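Long-range contacts in SusD-like carbohydrate binding protein (Bacteroides vulgatus, PDB 3LEW), which probably binds carbohydrate at the bacterial outer membrane as a SusD-like nutrient-binding protein: residues A[16-20]-A[107-113]; A[115-120]-A[187-192]; A[126-130]-A[208-212]; A[202-207]-A[228-233]. All coordinates share one frame; numbering follows the deposited sequence.

Contact 1 (A[16-20]-A[107-113]); sequences FGKTG and AEGTQAD
An isolated beta bridge between Lys-18 and Glu-108 pairs the approach to helix 19-35 with the approach to helix 111-135, at the surface of the helix-rich part of this SusD-family fold. Glu-108 supplies both backbone bonds: its N donates to Gly-17 O at 3.0 Å, almost straight at 170°, and its O accepts from Thr-19 N at 2.9 Å. Lys-18 is the N-cap residue, so the second bond satisfies an amide of the first helical turn from outside the helix. Ala-107 points its CB at this same amide, 3.6 Å from Thr-19 N.

Thr-19 carries the side-chain part. A chi1 of 52° sets OG1 between the backbone N and the carbonyl carbon and directs CG2 to Ala-107 CB, at 3.9 Å, and to Asp-113 CB, at 4.1 Å. Gly-109 passes beside this methyl, where a beta carbon would collide with it. Thr-19 OG1 meets a water at 2.8 Å that also accepts from Thr-110 N and donates to Asp-113 OD2. An alanine at Thr-19 would probably cost this water one of its three protein partners and open a gap between Ala-107 CB and Asp-113 CB. Thr-110 is itself the N-cap of helix 111-135: its OG1 accepts from Asp-113 N at 3.0 Å.

Contact 2 (A[115-120]-A[187-192]); sequences NRIKGQ and LIPETY
Arg-116 and Tyr-192 meet because each side chain swings its CG to the side opposite its own backbone N, with chi1 -176° in the arginine and 161° in the tyrosine; the arginine then folds at chi2 and chi3 and lies over the ring. Its CD sits above the tyrosine face in a CH-pi contact, 3.8 Å from the ring centroid. The guanidinium is only 9° from parallel to the ring but displaced, so that Arg-116 NE stands 3.5 Å from Tyr-192 CE1, while Ile-117 CG1 covers one guanidinium face. Arg-116 NH1 donates nearly in its own plane to Gln-120 OE1 at 2.9 Å and forms a salt bridge with Glu-23 of helix 19-35. Gln-120 NE2, its amide almost perpendicular to the ring, gives Tyr-192 OH a bent hydrogen bond of 3.0 Å; Ile-200 O takes a further one. An alanine in place of Tyr-192 is likely to uncover one face of the guanidinium and deprive Gln-120 of an acceptor.

Beside this group, Ile-188 CD1 rests 3.7 Å from Gly-119 C, where a beta carbon on the glycine would strike Ile-188 CG1. Leu-187 CB packs 3.5 Å from Asn-115 O, and a water joins Leu-187 O to Asn-115 ND2, whose OD1 accepts from Gln-111 NE2. This is a helix-to-loop junction of the SusD fold: the end of helix 170-187, and Tyr-192 at the close of the type I turn that begins at Pro-189, settle on helix 111-135, with Gly-119 facing Leu-187 and Ile-188.

Contact 3 (A[126-130]-A[208-212]); sequences GFLYL and ILSRA
Leu-130 reaches across to Ala-212 and Arg-211 in the buried core of the helical part of the SusD-family fold, where helices 111-135 and 202-215 run side by side in roughly the same direction. The axes of the two short segments are 10.7 Å apart and inclined at 27°. With CG anti to the backbone N (chi1 175°), Leu-130 extends toward the other helix: CD1 settles 3.9 Å from Ala-212 CB; CD2, also near that methyl, lies 3.8 Å from Arg-211 CD. Ile-208 CG2 completes the apolar cluster, 4.1 Å from Leu-130 CD2 and equally far from Phe-127 CD1.

The phenylalanine offers its rim, not its face. Ile-208 CG2 and Arg-211 NH1 both sit near the ring plane, NH1 being 3.9 Å from Phe-127 CE1, so the charged group does not stack on the ring. No hydrogen bond links the two segments; shape and apolar surface hold them together.

Around this first shell, helix 170-187 touches both helices, through Tyr-174 and Ser-177 on Leu-130 and Leu-181 on Ile-208. Phe-127 is set in place by Trp-256, edge-to-face, and by the ring of Tyr-45. The guanidinium is fixed from its far end, where Arg-211 NH2 forms a salt bridge with Glu-348 OE1 and a hydrogen bond with Leu-343 O.

Contact 4 (A[202-207]-A[228-233]); sequences NEVVLG and KLLAKD
Leu-206 and Leu-229 are the residues whose CA atoms come nearest across the two segments of this antiparallel helix pair, 6.0 Å apart; the segment axes pass at 9.6 Å, with 141° between their N-to-C directions. The two CB atoms face each other, and Leu-206 CD1 continues over the second helix, 4.0 Å from Lys-228 CB and close to the aliphatic part of Lys-232. Leu-229, its CG turned opposite the backbone N (chi1 -165°), drives CD1 into the first helix, where it lies 3.4 Å from Glu-203 O and 3.4 Å from Gly-207 N. Gly-207 has no beta carbon to crowd that methyl.

At the far end Glu-203 stretches out until its OE2 is 2.5 Å from Asp-233 OD2, with the two carboxylate planes nearly perpendicular. Oxygens this near suggest that one of the acids is protonated. Asp-233 N and Lys-232 N both donate to Leu-229 O. Lys-232 NZ is paired with Glu-190 OE1 in a salt bridge modelled too short, its exact geometry doubtful, and makes a weak hydrogen bond with a pentaethylene glycol, probably from the crystallisation liquor.

An antiparallel pair of successive helices is consistent with the tetratricopeptide-like clan to which the family belongs. Here Leu-185 of helix 170-187 packs on Leu-206, Ile-349 of helix 346-359 on Leu-229, and Ile-255 of strand 254-258 on Glu-203.

Overall arrangement
Helix 111-135 threads contacts 1, 2 and 3 in turn, and helix 202-215 joins contact 3 to contact 4. The series begins at the surface, with contact 1 centred about 33 Å from the middle of the chain, and runs inward to contact 3, at about 12 Å. Contacts 1 and 2, centres about 13 Å apart, touch where Thr-19 O meets Ile-117 CD1 at 3.6 Å. Contact 2 also touches contact 4, its centre about 14 Å away, through Ile-188 CD1 and Val-205 CG2 at 3.8 Å. The centres of contacts 2 and 3 are about 17 Å apart. The pentaethylene glycol beside Asn-202 does not establish a carbohydrate site.

Contact 1 (A[16-20]-A[107-113])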
loop_
_atom_site.group_PDB
_atom_site.type_symbol
_atom_site.label_atom_id
_atom_site.label_comp_id
_atom_site.label_asym_id
_atom_site.label_seq_id
_atom_site.Cartn_x
_atom_site.Cartn_y
_atom_site.Cartn_z
ATOM N N PHE A 16 26.625 -13.906 13.419
ATOM C CA PHE A 16 26.705 -12.572 14.102
ATOM C C PHE A 16 28.128 -12.299 14.613
ATOM O O PHE A 16 28.822 -13.237 15.043
ATOM C CB PHE A 16 25.715 -12.489 15.289
ATOM C CG PHE A 16 24.294 -12.120 14.879
ATOM C CD1 PHE A 16 24.027 -10.911 14.210
ATOM C CD2 PHE A 16 23.222 -12.974 15.184
ATOM C CE1 PHE A 16 22.724 -10.568 13.839
ATOM C CE2 PHE A 16 21.905 -12.630 14.806
ATOM C CZ PHE A 16 21.666 -11.427 14.122
ATOM N N GLY A 17 28.527 -11.020 14.598
ATOM C CA GLY A 17 29.831 -10.584 15.064
ATOM C C GLY A 17 30.280 -9.183 14.665
ATOM O O GLY A 17 30.874 -8.476 15.469
ATOM N N LYS A 18 30.041 -8.789 13.417
ATOM C CA LYS A 18 30.468 -7.492 12.915
ATOM C C LYS A 18 29.247 -6.761 12.396
ATOM O O LYS A 18 28.217 -7.368 12.152
ATOM C CB LYS A 18 31.467 -7.651 11.769
ATOM C CG LYS A 18 32.681 -8.502 12.106
ATOM C CD LYS A 18 33.668 -8.516 10.959
ATOM C CE LYS A 18 34.929 -9.332 11.295
ATOM N NZ LYS A 18 34.529 -10.691 11.819
ATOM N N THR A 19 29.356 -5.445 12.278
ATOM C CA THR A 19 28.270 -4.648 11.722
ATOM C C THR A 19 27.779 -5.215 10.387
ATOM O O THR A 19 26.574 -5.316 10.176
ATOM C CB THR A 19 28.658 -3.142 11.581
ATOM O OG1 THR A 19 29.892 -3.035 10.864
ATOM C CG2 THR A 19 28.789 -2.457 13.001
ATOM N N GLY A 20 28.700 -5.606 9.493
ATOM C CA GLY A 20 28.324 -6.194 8.188
ATOM C C GLY A 20 27.401 -7.417 8.325
ATOM O O GLY A 20 26.514 -7.652 7.492
ATOM N N ALA A 107 28.270 -5.412 17.999
ATOM C CA ALA A 107 28.860 -5.681 16.678
ATOM C C ALA A 107 30.181 -4.908 16.500
ATOM O O ALA A 107 30.224 -3.710 16.738
ATOM C CB ALA A 107 27.870 -5.302 15.579
ATOM N N GLU A 108 31.240 -5.588 16.083
ATOM C CA GLU A 108 32.521 -4.921 15.761
ATOM C C GLU A 108 32.360 -4.019 14.528
ATOM O O GLU A 108 31.809 -4.448 13.514
ATOM C CB GLU A 108 33.617 -5.958 15.514
ATOM C CG GLU A 108 34.916 -5.368 14.965
ATOM C CD GLU A 108 35.979 -6.425 14.686
ATOM O OE1 GLU A 108 35.893 -7.532 15.277
ATOM O OE2 GLU A 108 36.917 -6.141 13.894
ATOM N N GLY A 109 32.832 -2.782 14.627
ATOM C CA GLY A 109 32.661 -1.793 13.571
ATOM C C GLY A 109 32.700 -0.407 14.164
ATOM O O GLY A 109 33.140 -0.230 15.305
ATOM N N THR A 110 32.234 0.573 13.400
ATOM C CA THR A 110 32.151 1.953 13.854
ATOM C C THR A 110 30.859 2.194 14.634
ATOM O O THR A 110 29.826 1.557 14.395
ATOM C CB THR A 110 32.234 2.953 12.720
ATOM O OG1 THR A 110 31.075 2.861 11.863
ATOM C CG2 THR A 110 33.554 2.729 11.884
ATOM N N GLN A 111 30.900 3.162 15.531
ATOM C CA GLN A 111 29.694 3.552 16.246
ATOM C C GLN A 111 28.677 4.143 15.284
ATOM O O GLN A 111 27.455 3.925 15.450
ATOM C CB GLN A 111 30.000 4.538 17.378
ATOM C CG GLN A 111 28.814 4.821 18.283
ATOM C CD GLN A 111 28.354 3.591 18.980
ATOM O OE1 GLN A 111 29.172 2.872 19.558
ATOM N NE2 GLN A 111 27.035 3.352 18.990
ATOM N N ALA A 112 29.150 4.869 14.266
ATOM C CA ALA A 112 28.256 5.357 13.200
ATOM C C ALA A 112 27.450 4.229 12.564
ATOM O O ALA A 112 26.214 4.324 12.448
ATOM C CB ALA A 112 29.045 6.099 12.116
ATOM N N ASP A 113 28.134 3.161 12.167
ATOM C CA ASP A 113 27.453 2.009 11.567
ATOM C C ASP A 113 26.538 1.288 12.548
ATOM O O ASP A 113 25.428 0.935 12.182
ATOM C CB ASP A 113 28.441 1.041 10.957
ATOM C CG ASP A 113 29.070 1.602 9.682
ATOM O OD1 ASP A 113 28.452 2.518 9.078
ATOM O OD2 ASP A 113 30.137 1.095 9.268
HETATM O O HOH W 1 34.560 -10.205 15.127
HETATM O O HOH W 2 31.363 -0.698 10.816
#

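Contact 2 (A[115-120]-A[187-192])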
loop_
_atom_site.group_PDB
_atom_site.type_symbol
_atom_site.label_atom_id
_atom_site.label_comp_id
_atom_site.label_asym_id
_atom_site.label_seq_id
_atom_site.Cartn_x
_atom_site.Cartn_y
_atom_site.Cartn_z
ATOM N N ASN A 115 24.913 2.704 15.018
ATOM C CA ASN A 115 23.706 3.543 15.168
ATOM C C ASN A 115 22.785 3.434 13.969
ATOM O O ASN A 115 21.566 3.251 14.110
ATOM C CB ASN A 115 24.064 5.023 15.381
ATOM C CG ASN A 115 24.746 5.306 16.703
ATOM O OD1 ASN A 115 24.821 4.475 17.609
ATOM N ND2 ASN A 115 25.279 6.526 16.805
ATOM N N ARG A 116 23.364 3.538 12.771
ATOM C CA ARG A 116 22.597 3.565 11.534
ATOM C C ARG A 116 21.885 2.239 11.277
ATOM O O ARG A 116 20.701 2.239 10.889
ATOM C CB ARG A 116 23.519 3.941 10.379
ATOM C CG ARG A 116 22.832 4.093 9.051
ATOM C CD ARG A 116 22.917 2.822 8.228
ATOM N NE ARG A 116 24.289 2.435 7.937
ATOM C CZ ARG A 116 24.640 1.293 7.360
ATOM N NH1 ARG A 116 23.726 0.410 6.970
ATOM N NH2 ARG A 116 25.933 1.049 7.155
ATOM N N ILE A 117 22.590 1.125 11.510
ATOM C CA ILE A 117 22.010 -0.209 11.369
ATOM C C ILE A 117 20.874 -0.449 12.397
ATOM O O ILE A 117 19.775 -0.932 12.042
ATOM C CB ILE A 117 23.066 -1.315 11.441
ATOM C CG1 ILE A 117 24.007 -1.215 10.224
ATOM C CG2 ILE A 117 22.401 -2.720 11.461
ATOM C CD1 ILE A 117 25.246 -2.024 10.350
ATOM N N LYS A 118 21.119 -0.039 13.641
ATOM C CA LYS A 118 20.069 -0.100 14.670
ATOM C C LYS A 118 18.841 0.701 14.246
ATOM O O LYS A 118 17.695 0.223 14.345
ATOM C CB LYS A 118 20.626 0.426 15.980
ATOM C CG LYS A 118 19.644 0.403 17.152
ATOM C CD LYS A 118 20.304 0.888 18.404
ATOM C CE LYS A 118 19.357 0.762 19.571
ATOM N NZ LYS A 118 20.034 1.037 20.900
ATOM N N GLY A 119 19.062 1.902 13.699
ATOM C CA GLY A 119 17.970 2.722 13.199
ATOM C C GLY A 119 17.187 2.083 12.064
ATOM O O GLY A 119 15.962 2.129 12.018
ATOM N N GLN A 120 17.912 1.457 11.150
ATOM C CA GLN A 120 17.276 0.799 10.037
ATOM C C GLN A 120 16.391 -0.413 10.495
ATOM O O GLN A 120 15.298 -0.642 9.947
ATOM C CB GLN A 120 18.306 0.384 8.991
ATOM C CG GLN A 120 18.880 1.571 8.188
ATOM C CD GLN A 120 19.994 1.189 7.253
ATOM O OE1 GLN A 120 20.850 0.326 7.580
ATOM N NE2 GLN A 120 20.048 1.880 6.096
ATOM N N LEU A 187 18.578 8.049 15.280
ATOM C CA LEU A 187 19.752 7.203 15.054
ATOM C C LEU A 187 20.350 7.324 13.655
ATOM O O LEU A 187 21.554 7.217 13.503
ATOM C CB LEU A 187 19.417 5.729 15.320
ATOM C CG LEU A 187 19.285 5.333 16.793
ATOM C CD1 LEU A 187 18.520 3.993 16.969
ATOM C CD2 LEU A 187 20.692 5.287 17.459
ATOM N N ILE A 188 19.521 7.520 12.633
ATOM C CA ILE A 188 20.053 7.630 11.276
ATOM C C ILE A 188 20.376 9.095 10.962
ATOM O O ILE A 188 19.498 9.907 10.861
ATOM C CB ILE A 188 19.101 7.018 10.240
ATOM C CG1 ILE A 188 18.715 5.579 10.612
ATOM C CG2 ILE A 188 19.724 7.076 8.807
ATOM C CD1 ILE A 188 17.593 4.932 9.706
ATOM N N PRO A 189 21.660 9.433 10.807
ATOM C CA PRO A 189 21.974 10.852 10.590
ATOM C C PRO A 189 21.455 11.377 9.250
ATOM O O PRO A 189 21.333 10.609 8.296
ATOM C CB PRO A 189 23.496 10.901 10.638
ATOM C CG PRO A 189 23.981 9.520 10.822
ATOM C CD PRO A 189 22.851 8.587 10.966
ATOM N N GLU A 190 21.155 12.673 9.170
ATOM C CA GLU A 190 20.769 13.282 7.890
ATOM C C GLU A 190 21.883 13.170 6.874
ATOM O O GLU A 190 21.626 13.198 5.673
ATOM C CB GLU A 190 20.418 14.761 8.061
ATOM C CG GLU A 190 19.189 14.982 8.894
ATOM C CD GLU A 190 18.889 16.476 9.079
ATOM O OE1 GLU A 190 18.181 17.039 8.217
ATOM O OE2 GLU A 190 19.380 17.070 10.061
ATOM N N THR A 191 23.112 13.040 7.344
ATOM C CA THR A 191 24.248 12.908 6.434
ATOM C C THR A 191 24.495 11.469 5.928
ATOM O O THR A 191 25.388 11.258 5.088
ATOM C CB THR A 191 25.513 13.396 7.093
ATOM O OG1 THR A 191 25.745 12.617 8.270
ATOM C CG2 THR A 191 25.399 14.880 7.445
ATOM N N TYR A 192 23.744 10.475 6.408
ATOM C CA TYR A 192 23.935 9.110 5.885
ATOM C C TYR A 192 23.410 9.022 4.454
ATOM O O TYR A 192 22.267 9.415 4.197
ATOM C CB TYR A 192 23.266 8.050 6.762
ATOM C CG TYR A 192 23.018 6.701 6.082
ATOM C CD1 TYR A 192 24.061 5.802 5.810
ATOM C CD2 TYR A 192 21.741 6.304 5.774
ATOM C CE1 TYR A 192 23.781 4.545 5.159
ATOM C CE2 TYR A 192 21.454 5.053 5.166
ATOM C CZ TYR A 192 22.480 4.200 4.857
ATOM O OH TYR A 192 22.114 3.003 4.238
HETATM O O HOH W 3 23.661 8.306 14.812
#

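Contact 3 (A[126-130]-A[208-212])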
loop_
_atom_site.group_PDB
_atom_site.type_symbol
_atom_site.label_atom_id
_atom_site.label_comp_id
_atom_site.label_asym_id
_atom_site.label_seq_id
_atom_site.Cartn_x
_atom_site.Cartn_y
_atom_site.Cartn_z
ATOM N N GLY A 126 9.122 -0.807 12.791
ATOM C CA GLY A 126 8.025 0.147 12.869
ATOM C C GLY A 126 7.079 0.091 11.680
ATOM O O GLY A 126 5.834 0.197 11.821
ATOM N N PHE A 127 7.644 -0.061 10.484
ATOM C CA PHE A 127 6.853 -0.219 9.258
ATOM C C PHE A 127 5.938 -1.449 9.305
ATOM O O PHE A 127 4.786 -1.379 8.850
ATOM C CB PHE A 127 7.769 -0.317 8.045
ATOM C CG PHE A 127 7.057 -0.586 6.731
ATOM C CD1 PHE A 127 6.350 0.415 6.080
ATOM C CD2 PHE A 127 7.125 -1.804 6.126
ATOM C CE1 PHE A 127 5.705 0.190 4.857
ATOM C CE2 PHE A 127 6.471 -2.021 4.917
ATOM C CZ PHE A 127 5.796 -1.022 4.289
ATOM N N LEU A 128 6.445 -2.542 9.867
ATOM C CA LEU A 128 5.681 -3.782 9.931
ATOM C C LEU A 128 4.596 -3.664 11.014
ATOM O O LEU A 128 3.461 -4.116 10.823
ATOM C CB LEU A 128 6.579 -5.004 10.119
ATOM C CG LEU A 128 7.491 -5.274 8.899
ATOM C CD1 LEU A 128 8.582 -6.344 9.270
ATOM C CD2 LEU A 128 6.666 -5.606 7.641
ATOM N N TYR A 129 4.877 -2.986 12.115
ATOM C CA TYR A 129 3.777 -2.701 13.103
ATOM C C TYR A 129 2.726 -1.735 12.517
ATOM O O TYR A 129 1.537 -1.817 12.849
ATOM C CB TYR A 129 4.301 -2.239 14.455
ATOM C CG TYR A 129 4.861 -3.382 15.275
ATOM C CD1 TYR A 129 4.074 -4.474 15.615
ATOM C CD2 TYR A 129 6.210 -3.401 15.663
ATOM C CE1 TYR A 129 4.585 -5.557 16.316
ATOM C CE2 TYR A 129 6.733 -4.481 16.395
ATOM C CZ TYR A 129 5.918 -5.577 16.688
ATOM O OH TYR A 129 6.405 -6.680 17.373
ATOM N N LEU A 130 3.139 -0.817 11.629
ATOM C CA LEU A 130 2.179 0.045 10.929
ATOM C C LEU A 130 1.241 -0.790 10.046
ATOM O O LEU A 130 0.032 -0.560 9.980
ATOM C CB LEU A 130 2.871 1.105 10.088
ATOM C CG LEU A 130 2.008 2.004 9.206
ATOM C CD1 LEU A 130 1.013 2.765 10.092
ATOM C CD2 LEU A 130 2.865 2.992 8.399
ATOM N N ILE A 208 7.815 7.381 6.367
ATOM C CA ILE A 208 7.002 6.338 7.043
ATOM C C ILE A 208 6.379 6.902 8.342
ATOM O O ILE A 208 5.208 6.595 8.697
ATOM C CB ILE A 208 7.803 5.054 7.393
ATOM C CG1 ILE A 208 8.496 4.479 6.162
ATOM C CG2 ILE A 208 6.836 4.014 8.066
ATOM C CD1 ILE A 208 9.720 3.520 6.515
ATOM N N LEU A 209 7.143 7.750 9.045
ATOM C CA LEU A 209 6.615 8.453 10.233
ATOM C C LEU A 209 5.409 9.302 9.912
ATOM O O LEU A 209 4.433 9.328 10.698
ATOM C CB LEU A 209 7.658 9.394 10.857
ATOM C CG LEU A 209 8.384 8.938 12.080
ATOM C CD1 LEU A 209 9.417 9.992 12.441
ATOM C CD2 LEU A 209 7.408 8.652 13.224
ATOM N N SER A 210 5.482 10.022 8.788
ATOM C CA SER A 210 4.381 10.883 8.325
ATOM C C SER A 210 3.123 10.064 8.124
ATOM O O SER A 210 2.019 10.445 8.555
ATOM C CB SER A 210 4.765 11.547 6.973
ATOM O OG SER A 210 5.810 12.472 7.215
ATOM N N ARG A 211 3.275 8.928 7.427
ATOM C CA ARG A 211 2.175 8.016 7.189
ATOM C C ARG A 211 1.613 7.464 8.518
ATOM O O ARG A 211 0.417 7.500 8.786
ATOM C CB ARG A 211 2.659 6.854 6.303
ATOM C CG ARG A 211 1.537 5.925 5.893
ATOM C CD ARG A 211 2.071 4.699 5.149
ATOM N NE ARG A 211 2.612 5.031 3.826
ATOM C CZ ARG A 211 3.159 4.122 2.991
ATOM N NH1 ARG A 211 3.299 2.850 3.351
ATOM N NH2 ARG A 211 3.617 4.489 1.792
ATOM N N ALA A 212 2.501 6.938 9.342
ATOM C CA ALA A 212 2.083 6.330 10.611
ATOM C C ALA A 212 1.357 7.303 11.532
ATOM O O ALA A 212 0.320 6.965 12.136
ATOM C CB ALA A 212 3.320 5.689 11.344
#

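Contact 4 (A[202-207]-A[228-233])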
loop_
_atom_site.group_PDB
_atom_site.type_symbol
_atom_site.label_atom_id
_atom_site.label_comp_id
_atom_site.label_asym_id
_atom_site.label_seq_id
_atom_site.Cartn_x
_atom_site.Cartn_y
_atom_site.Cartn_z
ATOM N N ASN A 202 17.314 8.792 6.361
ATOM C CA ASN A 202 16.548 9.780 7.134
ATOM C C ASN A 202 15.251 10.146 6.415
ATOM O O ASN A 202 14.225 10.197 7.051
ATOM C CB ASN A 202 17.423 10.999 7.473
ATOM C CG ASN A 202 16.732 11.991 8.475
ATOM O OD1 ASN A 202 16.905 11.890 9.705
ATOM N ND2 ASN A 202 15.989 12.907 7.945
ATOM N N GLU A 203 15.300 10.407 5.115
ATOM C CA GLU A 203 14.095 10.759 4.362
ATOM C C GLU A 203 13.019 9.666 4.405
ATOM O O GLU A 203 11.823 9.948 4.573
ATOM C CB GLU A 203 14.459 11.122 2.916
ATOM C CG GLU A 203 13.237 11.437 2.092
ATOM C CD GLU A 203 13.529 11.863 0.668
ATOM O OE1 GLU A 203 14.687 11.817 0.249
ATOM O OE2 GLU A 203 12.571 12.235 -0.027
ATOM N N VAL A 204 13.439 8.414 4.226
ATOM C CA VAL A 204 12.516 7.286 4.278
ATOM C C VAL A 204 11.848 7.230 5.640
ATOM O O VAL A 204 10.628 7.111 5.724
ATOM C CB VAL A 204 13.157 5.926 3.913
ATOM C CG1 VAL A 204 12.126 4.754 4.063
ATOM C CG2 VAL A 204 13.740 5.933 2.475
ATOM N N VAL A 205 12.636 7.376 6.722
ATOM C CA VAL A 205 12.052 7.396 8.077
ATOM C C VAL A 205 11.004 8.531 8.235
ATOM O O VAL A 205 9.921 8.300 8.760
ATOM C CB VAL A 205 13.124 7.474 9.155
ATOM C CG1 VAL A 205 12.465 7.547 10.555
ATOM C CG2 VAL A 205 14.080 6.230 9.085
ATOM N N LEU A 206 11.323 9.746 7.786
ATOM C CA LEU A 206 10.383 10.846 7.871
ATOM C C LEU A 206 9.090 10.482 7.136
ATOM O O LEU A 206 7.989 10.800 7.607
ATOM C CB LEU A 206 10.980 12.139 7.261
ATOM C CG LEU A 206 12.066 12.850 8.081
ATOM C CD1 LEU A 206 12.697 13.958 7.243
ATOM C CD2 LEU A 206 11.455 13.427 9.424
ATOM N N GLY A 207 9.216 9.816 5.984
ATOM C CA GLY A 207 8.043 9.512 5.199
ATOM C C GLY A 207 7.184 8.469 5.895
ATOM O O GLY A 207 5.926 8.597 5.950
ATOM N N LYS A 228 9.146 18.466 7.315
ATOM C CA LYS A 228 10.623 18.228 7.287
ATOM C C LYS A 228 11.030 17.536 6.009
ATOM O O LYS A 228 12.029 17.899 5.399
ATOM C CB LYS A 228 11.060 17.365 8.479
ATOM C CG LYS A 228 11.122 18.106 9.823
ATOM C CD LYS A 228 11.429 17.178 11.054
ATOM C CE LYS A 228 11.709 17.969 12.358
ATOM N NZ LYS A 228 13.124 18.410 12.434
ATOM N N LEU A 229 10.260 16.510 5.618
ATOM C CA LEU A 229 10.511 15.741 4.390
ATOM C C LEU A 229 10.415 16.657 3.173
ATOM O O LEU A 229 11.378 16.764 2.380
ATOM C CB LEU A 229 9.592 14.532 4.286
ATOM C CG LEU A 229 10.033 13.503 3.232
ATOM C CD1 LEU A 229 9.423 12.132 3.456
ATOM C CD2 LEU A 229 9.767 13.979 1.789
ATOM N N LEU A 230 9.342 17.430 3.080
ATOM C CA LEU A 230 9.177 18.281 1.899
ATOM C C LEU A 230 10.215 19.397 1.814
ATOM O O LEU A 230 10.541 19.846 0.694
ATOM C CB LEU A 230 7.770 18.858 1.849
ATOM C CG LEU A 230 6.629 17.874 1.629
ATOM C CD1 LEU A 230 5.242 18.530 1.854
ATOM C CD2 LEU A 230 6.725 17.223 0.231
ATOM N N ALA A 231 10.746 19.822 2.969
ATOM C CA ALA A 231 11.839 20.834 3.005
ATOM C C ALA A 231 13.123 20.268 2.404
ATOM O O ALA A 231 13.955 21.020 1.931
ATOM C CB ALA A 231 12.085 21.345 4.420
ATOM N N LYS A 232 13.275 18.950 2.438
ATOM C CA LYS A 232 14.436 18.242 1.867
ATOM C C LYS A 232 14.186 17.722 0.448
ATOM O O LYS A 232 15.133 17.531 -0.297
ATOM C CB LYS A 232 14.757 17.002 2.717
ATOM C CG LYS A 232 15.371 17.270 4.068
ATOM C CD LYS A 232 15.309 15.963 4.911
ATOM C CE LYS A 232 16.519 15.793 5.800
ATOM N NZ LYS A 232 16.234 16.096 7.239
ATOM N N ASP A 233 12.930 17.393 0.114
ATOM C CA ASP A 233 12.604 16.729 -1.133
ATOM C C ASP A 233 11.145 16.973 -1.506
ATOM O O ASP A 233 10.258 16.392 -0.897
ATOM C CB ASP A 233 12.867 15.224 -1.019
ATOM C CG ASP A 233 12.628 14.467 -2.334
ATOM O OD1 ASP A 233 12.434 15.123 -3.410
ATOM O OD2 ASP A 233 12.633 13.193 -2.288
#